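Local coordinates for amidohydrolase (Staphylococcus aureus, PDB 3NUR), which probably hydrolyses a carbon-nitrogen bond, as a metal-binding TIM-barrel enzyme of the amidohydrolase family, its substrate not known, at residues Gln80-Gln85 against Pro126-Gly131; Ala142-Phe147 against Phe179-Asn184; Ala165-Gly168 against Lys174-Ile177. One frame throughout, in Å; residues are numbered along the deposited sequence.

Contact 1 (Gln80-Gln85 against Pro126-Gly131); sequences QFMNNQ and PNRFVG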
ATOM      1  N   GLN A  80      13.244 -17.976  -3.650  1.00 11.52           N
ATOM      2  CA  GLN A  80      13.047 -18.724  -4.900  1.00 10.99           C
ATOM      3  C   GLN A  80      12.188 -17.877  -5.843  1.00 14.85           C
ATOM      4  O   GLN A  80      12.562 -17.692  -7.011  1.00 14.22           O
ATOM      5  CB  GLN A  80      12.346 -20.069  -4.631  1.00 11.82           C
ATOM      6  CG  GLN A  80      12.173 -20.900  -5.903  1.00 18.67           C
ATOM      7  CD  GLN A  80      11.522 -22.226  -5.635  1.00 46.61           C
ATOM      8  OE1 GLN A  80      10.371 -22.454  -6.013  1.00 43.10           O
ATOM      9  NE2 GLN A  80      12.249 -23.137  -4.985  1.00 42.46           N
ATOM     10  N   PHE A  81      11.066 -17.319  -5.314  1.00  9.80           N
ATOM     11  CA  PHE A  81      10.171 -16.501  -6.120  1.00  9.24           C
ATOM     12  C   PHE A  81      10.893 -15.264  -6.642  1.00 11.55           C
ATOM     13  O   PHE A  81      10.838 -14.992  -7.835  1.00 11.98           O
ATOM     14  CB  PHE A  81       8.892 -16.110  -5.340  1.00 10.46           C
ATOM     15  CG  PHE A  81       8.022 -15.110  -6.090  1.00 10.61           C
ATOM     16  CD1 PHE A  81       7.111 -15.539  -7.052  1.00 13.99           C
ATOM     17  CD2 PHE A  81       8.143 -13.743  -5.854  1.00 13.23           C
ATOM     18  CE1 PHE A  81       6.334 -14.615  -7.765  1.00 14.98           C
ATOM     19  CE2 PHE A  81       7.366 -12.821  -6.565  1.00 15.93           C
ATOM     20  CZ  PHE A  81       6.465 -13.266  -7.514  1.00 14.34           C
HETATM   21  N   MSE A  82      11.577 -14.518  -5.759  1.00  9.85           N
HETATM   22  CA  MSE A  82      12.275 -13.297  -6.144  1.00  8.28           C
HETATM   23  C   MSE A  82      13.346 -13.551  -7.201  1.00 14.80           C
HETATM   24  O   MSE A  82      13.374 -12.842  -8.215  1.00 13.36           O
HETATM   25  CB  MSE A  82      12.892 -12.630  -4.927  1.00  9.03           C
HETATM   26  CG  MSE A  82      11.836 -12.112  -3.950  1.00 12.35           C
HETATM   27 SE   MSE A  82      12.646 -11.728  -2.241  0.70 17.52          SE
HETATM   28  CE  MSE A  82      13.811 -10.256  -2.742  1.00 13.35           C
ATOM     29  N   ASN A  83      14.197 -14.596  -6.989  1.00 13.23           N
ATOM     30  CA  ASN A  83      15.260 -14.925  -7.937  1.00 13.61           C
ATOM     31  C   ASN A  83      14.738 -15.329  -9.295  1.00 15.89           C
ATOM     32  O   ASN A  83      15.256 -14.855 -10.299  1.00 15.78           O
ATOM     33  CB  ASN A  83      16.193 -15.996  -7.378  1.00 12.49           C
ATOM     34  CG  ASN A  83      17.089 -15.489  -6.262  1.00 19.67           C
ATOM     35  OD1 ASN A  83      17.024 -14.330  -5.824  1.00 13.93           O
ATOM     36  ND2 ASN A  83      17.914 -16.363  -5.730  1.00 13.95           N
ATOM     37  N   ASN A  84      13.684 -16.147  -9.333  1.00 11.98           N
ATOM     38  CA  ASN A  84      13.082 -16.593 -10.591  1.00 11.96           C
ATOM     39  C   ASN A  84      12.373 -15.473 -11.344  1.00 15.91           C
ATOM     40  O   ASN A  84      12.215 -15.559 -12.565  1.00 14.85           O
ATOM     41  CB  ASN A  84      12.099 -17.732 -10.335  1.00 16.21           C
ATOM     42  CG  ASN A  84      12.746 -19.015  -9.850  1.00 36.69           C
ATOM     43  OD1 ASN A  84      13.974 -19.165  -9.804  1.00 33.64           O
ATOM     44  ND2 ASN A  84      11.926 -19.957  -9.436  1.00 31.43           N
ATOM     45  N   GLN A  85      11.889 -14.456 -10.606  1.00 11.63           N
ATOM     46  CA  GLN A  85      11.153 -13.328 -11.213  1.00 11.14           C
ATOM     47  C   GLN A  85      11.956 -12.041 -11.353  1.00 15.66           C
ATOM     48  O   GLN A  85      11.375 -10.974 -11.616  1.00 14.83           O
ATOM     49  CB  GLN A  85       9.822 -13.087 -10.475  1.00 11.94           C
ATOM     50  CG  GLN A  85       8.859 -14.290 -10.508  1.00 10.76           C
ATOM     51  CD  GLN A  85       8.441 -14.753 -11.894  1.00 21.06           C
ATOM     52  OE1 GLN A  85       8.301 -13.966 -12.839  1.00 18.34           O
ATOM     53  NE2 GLN A  85       8.187 -16.053 -12.036  1.00 18.49           N
ATOM     54  N   PRO A 126      20.198  -7.819   4.141  1.00 14.63           N
ATOM     55  CA  PRO A 126      19.971  -6.374   3.899  1.00 14.90           C
ATOM     56  C   PRO A 126      19.945  -5.928   2.455  1.00 18.57           C
ATOM     57  O   PRO A 126      19.492  -4.822   2.174  1.00 18.52           O
ATOM     58  CB  PRO A 126      21.147  -5.709   4.636  1.00 16.43           C
ATOM     59  CG  PRO A 126      22.224  -6.738   4.595  1.00 20.32           C
ATOM     60  CD  PRO A 126      21.468  -8.016   4.875  1.00 15.99           C
ATOM     61  N   ASN A 127      20.495  -6.746   1.557  1.00 15.64           N
ATOM     62  CA  ASN A 127      20.526  -6.395   0.140  1.00 15.43           C
ATOM     63  C   ASN A 127      19.242  -6.792  -0.589  1.00 17.76           C
ATOM     64  O   ASN A 127      19.025  -6.331  -1.706  1.00 17.50           O
ATOM     65  CB  ASN A 127      21.738  -7.031  -0.541  1.00 17.88           C
ATOM     66  CG  ASN A 127      23.051  -6.547   0.025  1.00 45.76           C
ATOM     67  OD1 ASN A 127      23.802  -7.307   0.642  1.00 46.92           O
ATOM     68  ND2 ASN A 127      23.339  -5.260  -0.124  1.00 38.78           N
ATOM     69  N   ARG A 128      18.380  -7.602   0.043  1.00 14.35           N
ATOM     70  CA  ARG A 128      17.175  -8.096  -0.637  1.00 13.08           C
ATOM     71  C   ARG A 128      15.866  -7.564  -0.105  1.00 13.48           C
ATOM     72  O   ARG A 128      14.820  -7.800  -0.711  1.00 11.52           O
ATOM     73  CB  ARG A 128      17.140  -9.644  -0.615  1.00 12.98           C
ATOM     74  CG  ARG A 128      18.402 -10.356  -1.131  1.00 14.68           C
ATOM     75  CD  ARG A 128      18.763 -10.058  -2.602  1.00 15.25           C
ATOM     76  NE  ARG A 128      17.675 -10.339  -3.554  1.00 12.41           N
ATOM     77  CZ  ARG A 128      17.416 -11.532  -4.082  1.00 15.71           C
ATOM     78  NH1 ARG A 128      18.163 -12.589  -3.759  1.00 12.40           N
ATOM     79  NH2 ARG A 128      16.418 -11.680  -4.946  1.00 12.49           N
ATOM     80  N   PHE A 129      15.909  -6.907   1.051  1.00 10.43           N
ATOM     81  CA  PHE A 129      14.693  -6.429   1.700  1.00  9.50           C
ATOM     82  C   PHE A 129      14.808  -5.041   2.266  1.00 12.72           C
ATOM     83  O   PHE A 129      15.878  -4.611   2.704  1.00 12.83           O
ATOM     84  CB  PHE A 129      14.254  -7.407   2.804  1.00  9.77           C
ATOM     85  CG  PHE A 129      14.026  -8.820   2.326  1.00 10.67           C
ATOM     86  CD1 PHE A 129      12.893  -9.149   1.579  1.00 12.03           C
ATOM     87  CD2 PHE A 129      14.961  -9.815   2.582  1.00 12.96           C
ATOM     88  CE1 PHE A 129      12.701 -10.448   1.114  1.00 12.85           C
ATOM     89  CE2 PHE A 129      14.759 -11.121   2.132  1.00 15.99           C
ATOM     90  CZ  PHE A 129      13.623 -11.433   1.410  1.00 14.85           C
ATOM     91  N   VAL A 130      13.682  -4.344   2.247  1.00  9.81           N
ATOM     92  CA  VAL A 130      13.499  -3.019   2.829  1.00  9.95           C
ATOM     93  C   VAL A 130      12.191  -3.151   3.652  1.00 12.79           C
ATOM     94  O   VAL A 130      11.270  -3.869   3.240  1.00 13.07           O
ATOM     95  CB  VAL A 130      13.434  -1.923   1.733  1.00 14.66           C
ATOM     96  CG1 VAL A 130      12.898  -0.611   2.283  1.00 14.97           C
ATOM     97  CG2 VAL A 130      14.816  -1.697   1.112  1.00 14.87           C
ATOM     98  N   GLY A 131      12.123  -2.490   4.803  1.00  8.76           N
ATOM     99  CA  GLY A 131      10.919  -2.617   5.616  1.00  8.52           C
ATOM    100  C   GLY A 131       9.976  -1.438   5.583  1.00 11.37           C
ATOM    101  O   GLY A 131      10.406  -0.282   5.495  1.00 10.37           O
TER
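Both terminal nitrogens of Arg128, NH1 and NH2, converge on one oxygen, Asn83 OD1. Arg128 NH1 and Asn83 OD1 are 2.9 Å apart, and NH1 approaches along one of the lone pairs of the amide oxygen. NH2 lies nearly in line with the C=O bond of Asn83. Both N-H groups bend to reach the shared oxygen, with N-H...O angles of 140° and 144°. The oxygen lies close to the guanidinium plane, at its edge, and the amide is nearly coplanar with it (8°).

The same guanidinium is also tied to strand 87-94: NH2 has a second acceptor in Val87 O, its strongest polar partner, and NE bonds to Gln88 O. The arginine chain is bent, not extended.

Met82 is a selenomethionine. The Met82 and Arg128 chains run side by side, pointing opposite ways. Met82 CB lies 3.7 Å from Arg128 NH2, and its methyl CE is 3.3 Å from Arg128 O. The selenium makes a Met-aromatic contact with Phe129. Met82 SE is 3.6 Å from Phe129 CE1 and approaches the ring obliquely.

The contact joins the C-terminal part of helix 75-84 to the residue just before strand 129-131, and both to strand 87-94, which lies between them in the chain. The side chain of Asn83 is neutral, so the charge of Arg128 is probably balanced here by the dipoles of carbonyl oxygens.

Contact 2 (Ala142-Phe147 against Phe179-Asn184); sequences AAAREF and FKTAEN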
ATOM      1  N   ALA A 142       0.611   7.224  19.515  1.00 14.74           N
ATOM      2  CA  ALA A 142       1.504   6.083  19.694  1.00 14.74           C
ATOM      3  C   ALA A 142       1.977   5.590  18.317  1.00 15.88           C
ATOM      4  O   ALA A 142       3.138   5.210  18.175  1.00 14.37           O
ATOM      5  CB  ALA A 142       0.806   4.968  20.445  1.00 15.80           C
ATOM      6  N   ALA A 143       1.090   5.639  17.302  1.00 11.85           N
ATOM      7  CA  ALA A 143       1.425   5.233  15.928  1.00 11.44           C
ATOM      8  C   ALA A 143       2.494   6.150  15.339  1.00 14.28           C
ATOM      9  O   ALA A 143       3.423   5.667  14.692  1.00 12.37           O
ATOM     10  CB  ALA A 143       0.182   5.247  15.045  1.00 12.01           C
ATOM     11  N   ALA A 144       2.387   7.468  15.577  1.00 11.89           N
ATOM     12  CA  ALA A 144       3.381   8.428  15.084  1.00 12.16           C
ATOM     13  C   ALA A 144       4.757   8.198  15.739  1.00 14.39           C
ATOM     14  O   ALA A 144       5.774   8.306  15.065  1.00 13.15           O
ATOM     15  CB  ALA A 144       2.904   9.863  15.315  1.00 12.86           C
ATOM     16  N   ARG A 145       4.792   7.843  17.037  1.00 12.63           N
ATOM     17  CA  ARG A 145       6.056   7.551  17.738  1.00 12.65           C
ATOM     18  C   ARG A 145       6.665   6.235  17.229  1.00 16.36           C
ATOM     19  O   ARG A 145       7.881   6.153  17.033  1.00 16.03           O
ATOM     20  CB  ARG A 145       5.836   7.482  19.270  1.00 15.61           C
ATOM     21  CG  ARG A 145       5.491   8.839  19.902  1.00 25.27           C
ATOM     22  CD  ARG A 145       5.650   8.854  21.429  1.00 33.73           C
ATOM     23  NE  ARG A 145       4.892   7.784  22.082  1.00 37.17           N
ATOM     24  CZ  ARG A 145       3.627   7.890  22.485  1.00 50.18           C
ATOM     25  NH1 ARG A 145       2.968   9.031  22.331  1.00 36.51           N
ATOM     26  NH2 ARG A 145       3.013   6.856  23.043  1.00 35.61           N
ATOM     27  N   GLU A 146       5.823   5.223  16.961  1.00 13.26           N
ATOM     28  CA  GLU A 146       6.301   3.946  16.402  1.00 12.91           C
ATOM     29  C   GLU A 146       6.803   4.132  14.967  1.00 13.62           C
ATOM     30  O   GLU A 146       7.754   3.476  14.559  1.00 11.63           O
ATOM     31  CB  GLU A 146       5.213   2.863  16.461  1.00 13.83           C
ATOM     32  CG  GLU A 146       5.655   1.480  15.976  1.00 17.62           C
ATOM     33  CD  GLU A 146       6.822   0.809  16.692  1.00 19.91           C
ATOM     34  OE1 GLU A 146       7.329   1.374  17.691  1.00 20.15           O
ATOM     35  OE2 GLU A 146       7.199  -0.310  16.280  1.00 18.03           O
ATOM     36  N   PHE A 147       6.172   5.034  14.221  1.00 10.76           N
ATOM     37  CA  PHE A 147       6.580   5.376  12.857  1.00 10.43           C
ATOM     38  C   PHE A 147       8.011   5.939  12.888  1.00 15.56           C
ATOM     39  O   PHE A 147       8.869   5.497  12.120  1.00 14.04           O
ATOM     40  CB  PHE A 147       5.617   6.433  12.263  1.00 11.06           C
ATOM     41  CG  PHE A 147       5.510   6.536  10.753  1.00 10.67           C
ATOM     42  CD1 PHE A 147       6.415   5.877   9.922  1.00 13.18           C
ATOM     43  CD2 PHE A 147       4.490   7.277  10.163  1.00 11.63           C
ATOM     44  CE1 PHE A 147       6.313   5.973   8.522  1.00 13.40           C
ATOM     45  CE2 PHE A 147       4.377   7.362   8.770  1.00 13.84           C
ATOM     46  CZ  PHE A 147       5.295   6.716   7.954  1.00 12.14           C
ATOM     47  N   PHE A 179       0.256  11.564   9.138  1.00 10.14           N
ATOM     48  CA  PHE A 179       0.657  12.164   7.860  1.00 10.45           C
ATOM     49  C   PHE A 179       1.760  13.195   8.062  1.00 13.32           C
ATOM     50  O   PHE A 179       2.682  13.242   7.261  1.00 11.68           O
ATOM     51  CB  PHE A 179      -0.560  12.743   7.120  1.00 11.24           C
ATOM     52  CG  PHE A 179      -1.607  11.666   6.930  1.00 11.18           C
ATOM     53  CD1 PHE A 179      -1.484  10.724   5.908  1.00 12.99           C
ATOM     54  CD2 PHE A 179      -2.677  11.553   7.808  1.00 12.00           C
ATOM     55  CE1 PHE A 179      -2.424   9.693   5.765  1.00 12.72           C
ATOM     56  CE2 PHE A 179      -3.612  10.519   7.668  1.00 14.52           C
ATOM     57  CZ  PHE A 179      -3.473   9.590   6.661  1.00 12.71           C
ATOM     58  N   LYS A 180       1.661  14.014   9.135  1.00 11.41           N
ATOM     59  CA  LYS A 180       2.665  15.014   9.500  1.00 12.01           C
ATOM     60  C   LYS A 180       4.000  14.301   9.743  1.00 15.03           C
ATOM     61  O   LYS A 180       5.029  14.758   9.262  1.00 14.04           O
ATOM     62  CB  LYS A 180       2.227  15.745  10.780  1.00 14.22           C
ATOM     63  CG  LYS A 180       3.152  16.890  11.187  1.00 24.13           C
ATOM     64  CD  LYS A 180       2.569  17.627  12.393  1.00 28.85           C
ATOM     65  CE  LYS A 180       3.157  19.002  12.546  1.00 45.73           C
ATOM     66  NZ  LYS A 180       2.429  19.789  13.578  1.00 60.40           N
ATOM     67  N   THR A 181       3.959  13.157  10.440  1.00 13.44           N
ATOM     68  CA  THR A 181       5.138  12.356  10.766  1.00 12.36           C
ATOM     69  C   THR A 181       5.794  11.813   9.504  1.00 14.52           C
ATOM     70  O   THR A 181       7.000  11.968   9.337  1.00 13.17           O
ATOM     71  CB  THR A 181       4.794  11.308  11.829  1.00 16.55           C
ATOM     72  OG1 THR A 181       4.346  11.997  12.997  1.00 17.06           O
ATOM     73  CG2 THR A 181       5.971  10.446  12.191  1.00 17.42           C
ATOM     74  N   ALA A 182       4.989  11.224   8.591  1.00 11.30           N
ATOM     75  CA  ALA A 182       5.490  10.718   7.314  1.00 11.05           C
ATOM     76  C   ALA A 182       6.194  11.830   6.514  1.00 13.34           C
ATOM     77  O   ALA A 182       7.301  11.600   6.031  1.00 12.47           O
ATOM     78  CB  ALA A 182       4.350  10.114   6.497  1.00 11.11           C
ATOM     79  N   GLU A 183       5.604  13.040   6.426  1.00 11.52           N
ATOM     80  CA  GLU A 183       6.255  14.124   5.678  1.00 10.91           C
ATOM     81  C   GLU A 183       7.590  14.530   6.332  1.00 15.76           C
ATOM     82  O   GLU A 183       8.604  14.651   5.640  1.00 14.25           O
ATOM     83  CB  GLU A 183       5.330  15.331   5.514  1.00 12.26           C
ATOM     84  CG  GLU A 183       5.842  16.287   4.439  1.00 14.85           C
ATOM     85  CD  GLU A 183       5.362  17.724   4.480  1.00 28.15           C
ATOM     86  OE1 GLU A 183       5.121  18.251   5.589  1.00 21.19           O
ATOM     87  OE2 GLU A 183       5.254  18.334   3.392  1.00 16.95           O
ATOM     88  N   ASN A 184       7.585  14.676   7.673  1.00 14.73           N
ATOM     89  CA  ASN A 184       8.768  15.023   8.471  1.00 15.08           C
ATOM     90  C   ASN A 184       9.889  14.008   8.261  1.00 18.99           C
ATOM     91  O   ASN A 184      11.047  14.405   8.142  1.00 19.63           O
ATOM     92  CB  ASN A 184       8.413  15.109   9.956  1.00 16.34           C
ATOM     93  CG  ASN A 184       7.815  16.435  10.388  1.00 45.17           C
ATOM     94  OD1 ASN A 184       7.745  17.408   9.624  1.00 38.50           O
ATOM     95  ND2 ASN A 184       7.374  16.511  11.643  1.00 37.37           N
TER
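Apolar contacts between Phe147 and the pair Thr181 and Ala182 make up much of this interface. The Phe147 ring reaches across to helix 176-185 with its CE2 and CZ end. Phe147 CE2 lies 3.6 Å from Ala182 CB, and CZ of the same ring is 3.8 Å from that methyl. The approach to the ring is oblique. CG of Phe147 is anti to the backbone N (chi1 -157°), and this carries the ring toward the other helix. Thr181 CG2 sits beside the root of the ring, 4.0 Å from Phe147 CB. Ile189 of strand 189-192 touches both Phe147 and Ala182, so the Phe147 side chain also packs on strand 189-192.

The second kind of contact involves the two branches of Thr181 and the backbone and methyl of Ala144. Thr181 OG1 lies 3.5 Å from Ala144 CB, and Thr181 CG2 lies 3.6 Å from Ala144 O. Both are van der Waals contacts. The hydroxyl has its polar partner within its own helix, Ile177 O. With chi1 at -60°, OG1 stands beside the backbone N and can bond back to that carbonyl one turn earlier. The methyl branch lies over Ala144 O and beside Phe147 CB, while the oxygen still touches Ala144 CB.

The small residues allow close backbones. Ala144 CA and Thr181 CA are 6.1 Å apart. The segment axes approach to 9.5 Å and run nearly parallel, with a crossing angle of -16°. Helix 140-152, strand 159-162 and helix 176-185 follow in order along the chain. Two neighbouring, nearly parallel outer helices of this kind are typical of the repeated beta-alpha units of a TIM barrel.

Contact 3 (Ala165-Gly168 against Lys174-Ile177); sequences AQDG and KYDI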
ATOM      1  N   ALA A 165      -9.491   3.152  10.476  1.00 12.72           N
ATOM      2  CA  ALA A 165      -9.593   3.140  11.922  1.00 12.29           C
ATOM      3  C   ALA A 165     -10.971   2.598  12.366  1.00 15.69           C
ATOM      4  O   ALA A 165     -11.912   2.541  11.569  1.00 14.49           O
ATOM      5  CB  ALA A 165      -9.385   4.555  12.447  1.00 13.34           C
ATOM      6  N   GLN A 166     -11.098   2.221  13.647  1.00 12.44           N
ATOM      7  CA  GLN A 166     -12.358   1.715  14.212  1.00 13.25           C
ATOM      8  C   GLN A 166     -13.481   2.753  14.085  1.00 17.54           C
ATOM      9  O   GLN A 166     -14.652   2.381  14.005  1.00 19.63           O
ATOM     10  CB  GLN A 166     -12.139   1.316  15.693  1.00 15.45           C
ATOM     11  CG  GLN A 166     -13.249   0.482  16.318  1.00 40.19           C
ATOM     12  CD  GLN A 166     -12.966   0.096  17.757  1.00 68.53           C
ATOM     13  OE1 GLN A 166     -13.098  -1.072  18.144  1.00 69.29           O
ATOM     14  NE2 GLN A 166     -12.595   1.065  18.594  1.00 55.29           N
ATOM     15  N   ASP A 167     -13.127   4.049  14.039  1.00 13.07           N
ATOM     16  CA  ASP A 167     -14.131   5.111  13.943  1.00 13.95           C
ATOM     17  C   ASP A 167     -14.244   5.772  12.559  1.00 17.11           C
ATOM     18  O   ASP A 167     -14.880   6.816  12.418  1.00 17.53           O
ATOM     19  CB  ASP A 167     -13.930   6.139  15.071  1.00 15.83           C
ATOM     20  CG  ASP A 167     -12.553   6.787  15.097  1.00 20.05           C
ATOM     21  OD1 ASP A 167     -11.805   6.651  14.100  1.00 17.21           O
ATOM     22  OD2 ASP A 167     -12.209   7.398  16.122  1.00 20.96           O
ATOM     23  N   GLY A 168     -13.637   5.161  11.550  1.00 12.51           N
ATOM     24  CA  GLY A 168     -13.730   5.681  10.193  1.00 11.05           C
ATOM     25  C   GLY A 168     -12.426   5.930   9.474  1.00 13.58           C
ATOM     26  O   GLY A 168     -11.379   5.374   9.822  1.00 12.89           O
ATOM     27  N   LYS A 174      -7.845  13.735  14.352  1.00 11.51           N
ATOM     28  CA  LYS A 174      -7.028  12.945  15.285  1.00 10.99           C
ATOM     29  C   LYS A 174      -5.903  12.133  14.618  1.00 16.38           C
ATOM     30  O   LYS A 174      -4.938  11.777  15.304  1.00 15.30           O
ATOM     31  CB  LYS A 174      -7.916  12.048  16.186  1.00 14.17           C
ATOM     32  CG  LYS A 174      -8.723  11.001  15.395  1.00 19.67           C
ATOM     33  CD  LYS A 174      -9.705  10.163  16.203  1.00 22.84           C
ATOM     34  CE  LYS A 174      -9.038   9.124  17.062  1.00 22.76           C
ATOM     35  NZ  LYS A 174     -10.001   8.112  17.561  1.00 24.33           N
ATOM     36  N   TYR A 175      -6.032  11.842  13.287  1.00 13.00           N
ATOM     37  CA  TYR A 175      -5.045  11.065  12.534  1.00 11.83           C
ATOM     38  C   TYR A 175      -4.048  11.932  11.782  1.00 14.84           C
ATOM     39  O   TYR A 175      -3.068  11.408  11.258  1.00 14.14           O
ATOM     40  CB  TYR A 175      -5.738  10.030  11.610  1.00 11.74           C
ATOM     41  CG  TYR A 175      -6.707   9.154  12.373  1.00 12.07           C
ATOM     42  CD1 TYR A 175      -6.252   8.216  13.295  1.00 13.72           C
ATOM     43  CD2 TYR A 175      -8.082   9.297  12.208  1.00 12.18           C
ATOM     44  CE1 TYR A 175      -7.141   7.462  14.061  1.00 15.01           C
ATOM     45  CE2 TYR A 175      -8.980   8.525  12.940  1.00 13.21           C
ATOM     46  CZ  TYR A 175      -8.506   7.612  13.870  1.00 18.04           C
ATOM     47  OH  TYR A 175      -9.396   6.875  14.618  1.00 15.46           O
ATOM     48  N   ASP A 176      -4.242  13.266  11.789  1.00 12.89           N
ATOM     49  CA  ASP A 176      -3.344  14.200  11.093  1.00 13.86           C
ATOM     50  C   ASP A 176      -1.857  13.960  11.437  1.00 16.64           C
ATOM     51  O   ASP A 176      -1.020  13.980  10.542  1.00 15.53           O
ATOM     52  CB  ASP A 176      -3.734  15.656  11.408  1.00 17.04           C
ATOM     53  CG  ASP A 176      -2.952  16.649  10.581  1.00 24.83           C
ATOM     54  OD1 ASP A 176      -3.364  16.919   9.439  1.00 25.96           O
ATOM     55  OD2 ASP A 176      -1.914  17.107  11.053  1.00 26.74           O
ATOM     56  N   ILE A 177      -1.559  13.663  12.720  1.00 14.29           N
ATOM     57  CA  ILE A 177      -0.207  13.401  13.226  1.00 12.33           C
ATOM     58  C   ILE A 177       0.559  12.307  12.456  1.00 14.64           C
ATOM     59  O   ILE A 177       1.787  12.395  12.336  1.00 14.93           O
ATOM     60  CB  ILE A 177      -0.235  13.143  14.768  1.00 14.43           C
ATOM     61  CG1 ILE A 177       1.177  13.179  15.411  1.00 15.23           C
ATOM     62  CG2 ILE A 177      -0.996  11.868  15.143  1.00 14.35           C
ATOM     63  CD1 ILE A 177       1.929  14.508  15.244  1.00 24.01           C
TER
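Asp167 binds Lys174 with one carboxylate oxygen and Tyr175 with the other. Lys174 NZ forms a salt bridge to Asp167 OD2 at 2.7 Å, meeting it on the syn side and 16° out of the carboxylate plane. The Tyr175 hydroxyl donates to Asp167 OD1 over a very short 2.5 Å. OD1 lies at the edge of the tyrosine ring, near its plane, and the carboxylate is turned 71° to that ring. Lys174 NZ also gives a weak bond to Tyr175 OH at 3.2 Å. The lysine charge next to the phenol oxygen probably polarises its O-H and favours the ionised carboxylate.

The aspartate belongs to a type I beta turn, Ala165 to Gly168. It lies in the loop between strand 159-162 and helix 176-185, in a beta-alpha unit of the TIM barrel. Gly168 N bonds back to Ala165 O to close the turn. The Gly168 backbone angles leave no room for a CB beside the carbonyl oxygen of Asp167, which explains the glycine.

CG of Asp167 stands between its backbone N and carbonyl carbon (chi1 58°), with the carboxylate facing the two partners. Lys174 runs beside the tyrosine, its CG 3.5 Å above one ring face and offset toward the rim. Ala165 CB packs obliquely on the phenol end of the ring, 3.2 Å from Tyr175 OH. Leu170 and Pro140 also touch the Tyr175 side chain.

Overall arrangement
From the N terminus, contact 1 comes first. It closes the loop from helix 75-84 through strand 87-94 and helix 104-124 to strand 129-131. Helix 140-152 follows that strand and opens contact 2, which closes on helix 176-185 after passing strand 159-162. Contact 3 falls within that second loop and closes a much shorter one, just before and into helix 176-185. Contacts 2 and 3 share this helix and touch where Ala144 meets Ile177. Contact 1 is in series with both and touches neither; its centre is about 33 Å from that of contact 3. Contact 1 joins helix to loop and strand, contact 2 pairs two helices, and contact 3 joins a turn to a helix start.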